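Local coordinates for periplasmic cell division protein (SufI) (Aquifex aeolicus, PDB 6SYY) that probably oxidises its substrates with bound copper, as a periplasmic multicopper oxidase of the laccase type from a hyperthermophile, at residues A[47-52]-A[199-204]. Numbering follows the deposited sequence.
Sequences QSLNIP and IDIPLI
Ile51 and Pro202 are the closest pair of 47-52 and 199-204 by CA position, yet their CA atoms remain 7.3 Å apart and no hydrogen bond links the two segments. That spacing identifies side-chain packing rather than strand pairing: 47-48 is a short strand that runs out into an extended loop, while 200-204 opens the strand 200-208. Between them 221 Å² is buried, and every close contact is carbon to carbon.

Leu49, Ile51 and Ile201 meet around a single methyl group, CG2 of Ile201. The CB of Leu49 points toward the strand, and with CG anti to the backbone N (chi1 174°) its CD2 meets CD2 of Leu203 at 3.8 Å and CG2 of Ile201 at 4.1 Å. The Leu49 and Leu203 side chains lie roughly perpendicular, and the CD2 methyls make the contact; against Ile201, Leu49 slides past in the opposite direction. The same Ile201 methyl receives CD1 of Ile51 at 3.7 Å and is therefore shared by two residues of the loop. Although the CB of Ile51 does not point at the strand, its CG1 lies anti to the carbonyl carbon (chi1 -63°), and that branch brings CD1 to the strand. Farther along, two proline rings slide past each other, Pro52 CD lying 3.8 Å from Pro202 CG.

Polar support comes from Asn234, whose ND2 bonds to the carbonyl oxygens of both Asn50 and Pro202 and so bridges the segments that lack a direct bond. Met364 of strand 361-370 touches both Leu49 and Leu203, while Phe250 packs on Ile201 and Leu203. Away from the copper sites, the contact is hydrophobic packing of the loop that follows strand 47-48, itself parallel to strand 239-244, against a beta strand of the second cupredoxin-like region of a multicopper oxidase.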
loop_
_atom_site.group_PDB
_atom_site.type_symbol
_atom_site.label_atom_id
_atom_site.label_comp_id
_atom_site.label_asym_id
_atom_site.label_seq_id
_atom_site.Cartn_x
_atom_site.Cartn_y
_atom_site.Cartn_z
ATOM N N GLN A 47 -20.140 -6.648 -12.478
ATOM C CA GLN A 47 -19.087 -7.019 -13.411
ATOM C C GLN A 47 -18.174 -8.053 -12.766
ATOM O O GLN A 47 -17.910 -7.993 -11.562
ATOM C CB GLN A 47 -18.272 -5.788 -13.845
ATOM C CG GLN A 47 -19.072 -4.715 -14.585
ATOM C CD GLN A 47 -19.536 -5.167 -15.960
ATOM O OE1 GLN A 47 -18.773 -5.760 -16.724
ATOM N NE2 GLN A 47 -20.797 -4.893 -16.278
ATOM N N SER A 48 -17.698 -9.004 -13.568
ATOM C CA SER A 48 -16.749 -9.993 -13.071
ATOM C C SER A 48 -15.446 -9.318 -12.653
ATOM O O SER A 48 -14.884 -8.509 -13.399
ATOM C CB SER A 48 -16.479 -11.045 -14.143
ATOM O OG SER A 48 -15.416 -11.896 -13.762
ATOM N N LEU A 49 -14.969 -9.649 -11.454
ATOM C CA LEU A 49 -13.760 -9.025 -10.934
ATOM C C LEU A 49 -12.581 -9.280 -11.862
ATOM O O LEU A 49 -12.264 -10.429 -12.181
ATOM C CB LEU A 49 -13.445 -9.553 -9.535
ATOM C CG LEU A 49 -12.105 -9.048 -8.996
ATOM C CD1 LEU A 49 -12.199 -7.574 -8.659
ATOM C CD2 LEU A 49 -11.642 -9.849 -7.796
ATOM N N ASN A 50 -11.938 -8.205 -12.297
ATOM C CA ASN A 50 -10.724 -8.334 -13.085
ATOM C C ASN A 50 -9.591 -8.834 -12.200
ATOM O O ASN A 50 -9.403 -8.347 -11.083
ATOM C CB ASN A 50 -10.363 -6.989 -13.718
ATOM C CG ASN A 50 -8.994 -6.995 -14.367
ATOM O OD1 ASN A 50 -8.752 -7.737 -15.320
ATOM N ND2 ASN A 50 -8.092 -6.155 -13.864
ATOM N N ILE A 51 -8.861 -9.830 -12.682
ATOM C CA ILE A 51 -7.655 -10.328 -12.026
ATOM C C ILE A 51 -6.464 -9.854 -12.847
ATOM O O ILE A 51 -6.348 -10.223 -14.023
ATOM C CB ILE A 51 -7.654 -11.861 -11.899
ATOM C CG1 ILE A 51 -8.809 -12.339 -11.016
ATOM C CG2 ILE A 51 -6.318 -12.342 -11.344
ATOM C CD1 ILE A 51 -8.795 -11.749 -9.630
ATOM N N PRO A 52 -5.570 -9.039 -12.289
ATOM C CA PRO A 52 -4.458 -8.516 -13.090
ATOM C C PRO A 52 -3.565 -9.639 -13.589
ATOM O O PRO A 52 -3.502 -10.722 -13.003
ATOM C CB PRO A 52 -3.708 -7.603 -12.110
ATOM C CG PRO A 52 -4.688 -7.309 -11.019
ATOM C CD PRO A 52 -5.548 -8.530 -10.910
ATOM N N ILE A 199 -7.208 -19.034 -5.806
ATOM C CA ILE A 199 -7.626 -18.720 -4.445
ATOM C C ILE A 199 -6.689 -17.741 -3.754
ATOM O O ILE A 199 -6.883 -17.450 -2.569
ATOM C CB ILE A 199 -7.793 -19.994 -3.589
ATOM C CG1 ILE A 199 -6.461 -20.731 -3.444
ATOM C CG2 ILE A 199 -8.865 -20.912 -4.193
ATOM C CD1 ILE A 199 -6.535 -21.945 -2.531
ATOM N N ASP A 200 -5.677 -17.223 -4.457
ATOM C CA ASP A 200 -4.807 -16.155 -3.966
ATOM C C ASP A 200 -5.098 -14.933 -4.836
ATOM O O ASP A 200 -4.552 -14.799 -5.934
ATOM C CB ASP A 200 -3.339 -16.575 -4.025
ATOM C CG ASP A 200 -2.420 -15.638 -3.245
ATOM O OD1 ASP A 200 -2.873 -14.548 -2.840
ATOM O OD2 ASP A 200 -1.240 -15.992 -3.032
ATOM N N ILE A 201 -5.955 -14.045 -4.344
ATOM C CA ILE A 201 -6.606 -13.026 -5.156
ATOM C C ILE A 201 -6.181 -11.640 -4.681
ATOM O O ILE A 201 -6.368 -11.303 -3.507
ATOM C CB ILE A 201 -8.136 -13.157 -5.104
ATOM C CG1 ILE A 201 -8.575 -14.577 -5.486
ATOM C CG2 ILE A 201 -8.793 -12.093 -5.975
ATOM C CD1 ILE A 201 -8.207 -14.988 -6.884
ATOM N N PRO A 202 -5.632 -10.792 -5.551
ATOM C CA PRO A 202 -5.397 -9.397 -5.169
ATOM C C PRO A 202 -6.694 -8.609 -5.184
ATOM O O PRO A 202 -7.555 -8.809 -6.042
ATOM C CB PRO A 202 -4.431 -8.891 -6.249
ATOM C CG PRO A 202 -4.750 -9.722 -7.442
ATOM C CD PRO A 202 -5.163 -11.080 -6.919
ATOM N N LEU A 203 -6.828 -7.699 -4.221
ATOM C CA LEU A 203 -7.967 -6.784 -4.163
ATOM C C LEU A 203 -7.399 -5.377 -3.999
ATOM O O LEU A 203 -7.213 -4.887 -2.881
ATOM C CB LEU A 203 -8.935 -7.154 -3.039
ATOM C CG LEU A 203 -9.565 -8.555 -3.054
ATOM C CD1 LEU A 203 -10.521 -8.703 -1.888
ATOM C CD2 LEU A 203 -10.285 -8.836 -4.363
ATOM N N ILE A 204 -7.105 -4.732 -5.125
ATOM C CA ILE A 204 -6.608 -3.364 -5.134
ATOM C C ILE A 204 -7.834 -2.456 -5.108
ATOM O O ILE A 204 -8.485 -2.240 -6.133
ATOM C CB ILE A 204 -5.712 -3.098 -6.344
ATOM C CG1 ILE A 204 -4.504 -4.045 -6.308
ATOM C CG2 ILE A 204 -5.278 -1.635 -6.380
ATOM C CD1 ILE A 204 -3.877 -4.310 -7.657
#